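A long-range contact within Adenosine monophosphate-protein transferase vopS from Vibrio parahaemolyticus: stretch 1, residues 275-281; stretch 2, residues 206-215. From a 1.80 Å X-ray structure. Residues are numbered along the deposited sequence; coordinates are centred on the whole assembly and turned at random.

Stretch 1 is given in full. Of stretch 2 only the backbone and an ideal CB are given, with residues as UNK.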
# COMPACT_ATOMS: atom_id res chain seq x y z
N HIS A 275 -6.22 -0.02 3.47
CA HIS A 275 -5.59 -1.32 3.75
C HIS A 275 -4.08 -1.15 3.62
O HIS A 275 -3.44 -1.77 2.76
CB HIS A 275 -6.08 -2.40 2.78
CG HIS A 275 -7.52 -2.73 2.95
ND1 HIS A 275 -7.96 -3.70 3.82
CD2 HIS A 275 -8.64 -2.16 2.43
CE1 HIS A 275 -9.28 -3.75 3.80
NE2 HIS A 275 -9.72 -2.82 2.96
N GLY A 276 -3.51 -0.30 4.45
CA GLY A 276 -2.11 0.09 4.30
C GLY A 276 -1.09 -0.97 4.70
O GLY A 276 0.11 -0.80 4.41
N PHE A 277 -1.55 -2.01 5.40
CA PHE A 277 -0.68 -3.12 5.82
C PHE A 277 -1.28 -4.45 5.37
O PHE A 277 -2.47 -4.53 5.12
CB PHE A 277 -0.47 -3.10 7.36
CG PHE A 277 0.17 -1.84 7.85
CD1 PHE A 277 1.55 -1.67 7.79
CD2 PHE A 277 -0.61 -0.78 8.26
CE1 PHE A 277 2.15 -0.48 8.19
CE2 PHE A 277 -0.02 0.43 8.67
CZ PHE A 277 1.37 0.56 8.64
N THR A 278 -0.47 -5.50 5.30
CA THR A 278 -0.99 -6.78 4.85
C THR A 278 -1.91 -7.39 5.90
O THR A 278 -2.84 -8.15 5.58
CB THR A 278 0.15 -7.78 4.54
OG1 THR A 278 1.04 -7.84 5.65
CG2 THR A 278 0.91 -7.33 3.31
N ASP A 279 -1.66 -7.05 7.17
CA ASP A 279 -2.52 -7.49 8.26
C ASP A 279 -2.32 -6.54 9.43
O ASP A 279 -1.35 -5.78 9.48
CB ASP A 279 -2.15 -8.92 8.67
CG ASP A 279 -3.18 -9.57 9.60
OD1 ASP A 279 -4.29 -9.00 9.80
OD2 ASP A 279 -2.86 -10.67 10.13
N GLY A 280 -3.25 -6.59 10.38
CA GLY A 280 -3.18 -5.73 11.55
C GLY A 280 -3.53 -4.27 11.25
O GLY A 280 -3.11 -3.35 11.96
N ASN A 281 -4.30 -4.04 10.20
CA ASN A 281 -4.77 -2.68 9.93
C ASN A 281 -5.65 -2.13 11.05
O ASN A 281 -5.55 -0.96 11.38
CB ASN A 281 -5.56 -2.65 8.62
CG ASN A 281 -4.66 -2.92 7.45
OD1 ASN A 281 -3.73 -2.17 7.23
ND2 ASN A 281 -4.90 -4.00 6.72
N UNK A 206 4.67 9.61 8.43
CA UNK A 206 5.94 9.13 7.91
C UNK A 206 5.77 7.62 7.80
O UNK A 206 5.66 6.94 8.81
CB UNK A 206 7.12 9.52 8.80
N UNK A 207 5.72 7.08 6.57
CA UNK A 207 5.35 5.67 6.41
C UNK A 207 6.44 4.76 7.00
O UNK A 207 6.12 3.68 7.53
CB UNK A 207 5.12 5.34 4.93
N UNK A 208 7.69 5.18 6.91
CA UNK A 208 8.77 4.37 7.50
C UNK A 208 8.53 4.23 9.01
O UNK A 208 8.67 3.15 9.59
CB UNK A 208 10.14 5.00 7.23
N UNK A 209 8.18 5.34 9.66
CA UNK A 209 7.91 5.29 11.10
C UNK A 209 6.73 4.38 11.40
O UNK A 209 6.73 3.66 12.40
CB UNK A 209 7.64 6.69 11.65
N UNK A 210 5.71 4.43 10.56
CA UNK A 210 4.54 3.57 10.78
C UNK A 210 4.90 2.10 10.58
O UNK A 210 4.37 1.22 11.26
CB UNK A 210 3.40 3.96 9.84
N UNK A 211 5.77 1.81 9.63
CA UNK A 211 6.12 0.39 9.42
C UNK A 211 6.90 -0.12 10.63
O UNK A 211 6.76 -1.29 11.02
CB UNK A 211 6.94 0.21 8.14
N UNK A 212 7.71 0.73 11.23
CA UNK A 212 8.47 0.34 12.43
C UNK A 212 7.53 0.08 13.60
O UNK A 212 7.67 -0.91 14.31
CB UNK A 212 9.48 1.42 12.80
N UNK A 213 6.55 0.95 13.79
CA UNK A 213 5.56 0.73 14.85
C UNK A 213 4.79 -0.56 14.58
O UNK A 213 4.63 -1.39 15.46
CB UNK A 213 4.60 1.92 14.95
N UNK A 214 4.31 -0.72 13.35
CA UNK A 214 3.54 -1.89 12.99
C UNK A 214 4.31 -3.19 13.28
O UNK A 214 3.74 -4.17 13.79
CB UNK A 214 3.15 -1.82 11.51
N UNK A 215 5.61 -3.20 12.95
CA UNK A 215 6.45 -4.38 13.15
C UNK A 215 6.51 -4.81 14.63
O UNK A 215 6.60 -6.01 14.91
CB UNK A 215 7.86 -4.10 12.63

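Stretch 1 is an irregular segment whose main feature is the ring of Phe-277, directed toward a helix that spans positions 207-215 of stretch 2.

Position 206 precedes the first helical turn, with extended backbone angles (-158/111) and no part of stretch 1 near its CB. A small polar side chain able to accept from the free amides of the turn, such as Ser, Thr, Asp or Asn, would suit. It is Asn-206, and its OD1 caps the helix by accepting from the backbone N of the residue at 209, 3.0 Å away.

At 207 CA-to-CB points sideways, and nothing of stretch 1 lies within 5.5 Å of the ideal CB. Only a long side chain could reach Phe-277 and Gly-276, and an apolar one would match the ring. The residue is Met-207, extended at chi1 and chi3 (both t) with chi2 p; its CE comes 4.0 Å from Phe-277 CE1 and 3.8 Å from Gly-276 O.

Positions 208 and 209 are out of reach of stretch 1, which sets no preference there; they hold Asp-208 and Asn-209.

At 210 CA-to-CB points toward stretch 1, and the ideal CB is already 4.1 Å from Phe-277 CZ. Apolar residues, from Ala to Leu or Met, would fit beside the ring tip. Leu-210 is found, its CB making the 4.1 Å apolar contact with Phe-277 CZ while the rest of the side chain extends beyond it.

Position 211 points sideways, at the margin of the ring, so a side chain with an aliphatic base and almost any end is plausible. Lys-211 puts CG 4.2 Å from Phe-277 CE1, at the ring edge; its end leads away, and NZ is hydrogen-bonded elsewhere in the structure.

Neither 212 nor 213 touches stretch 1: the former is out of reach and the latter points sideways. They are Glu-212 and Leu-213.

Position 214 is the most demanding. CA-to-CB points toward stretch 1, the ideal CB lies 3.7 Å from Phe-277 CE1, and the carbonyl of Asp-279 offers an acceptor farther along. A flat side chain could lie against the ring, and one also carrying a donor would use both features; His, Trp or Gln could be considered. His-214, with chi1 t, stacks offset on Phe-277, centroids 4.2 Å apart and planes at 10°. The same orientation carries NE2 to Asp-279 O, to which it donates a nearly straight hydrogen bond of 2.8 Å (165°).

Position 215 is out of reach, leaving the choice open; it is Ala-215.

Stretch 2, residues 206-215: NMDNLKELHA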
# COMPACT_ATOMS: atom_id res chain seq x y z
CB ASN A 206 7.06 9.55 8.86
CG ASN A 206 8.41 9.02 8.44
OD1 ASN A 206 8.54 7.85 8.10
ND2 ASN A 206 9.43 9.88 8.45
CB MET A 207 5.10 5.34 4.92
CG MET A 207 4.57 3.95 4.65
SD MET A 207 2.97 3.69 5.43
CE MET A 207 2.70 1.96 5.09
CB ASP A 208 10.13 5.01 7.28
CG ASP A 208 10.70 4.72 5.91
OD1 ASP A 208 10.19 3.82 5.23
OD2 ASP A 208 11.68 5.39 5.52
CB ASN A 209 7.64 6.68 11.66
CG ASN A 209 8.89 7.55 11.72
OD1 ASN A 209 10.01 7.08 11.49
ND2 ASN A 209 8.70 8.82 12.03
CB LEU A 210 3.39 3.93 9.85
CG LEU A 210 2.73 5.29 10.01
CD1 LEU A 210 1.37 5.28 9.29
CD2 LEU A 210 2.55 5.63 11.47
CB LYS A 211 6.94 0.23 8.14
CG LYS A 211 6.05 0.47 6.89
CD LYS A 211 6.89 0.56 5.61
CE LYS A 211 7.41 -0.81 5.22
NZ LYS A 211 7.74 -0.87 3.77
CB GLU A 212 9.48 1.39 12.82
CG GLU A 212 10.59 1.56 11.81
CD GLU A 212 11.63 2.56 12.27
OE1 GLU A 212 12.03 2.50 13.46
OE2 GLU A 212 12.04 3.41 11.43
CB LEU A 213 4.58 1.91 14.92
CG LEU A 213 3.38 1.72 15.85
CD1 LEU A 213 3.80 1.36 17.29
CD2 LEU A 213 2.52 3.00 15.83
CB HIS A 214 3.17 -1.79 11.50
CG HIS A 214 2.43 -2.97 10.97
ND1 HIS A 214 3.06 -3.99 10.30
CD2 HIS A 214 1.12 -3.28 11.00
CE1 HIS A 214 2.16 -4.90 9.94
NE2 HIS A 214 0.98 -4.49 10.35
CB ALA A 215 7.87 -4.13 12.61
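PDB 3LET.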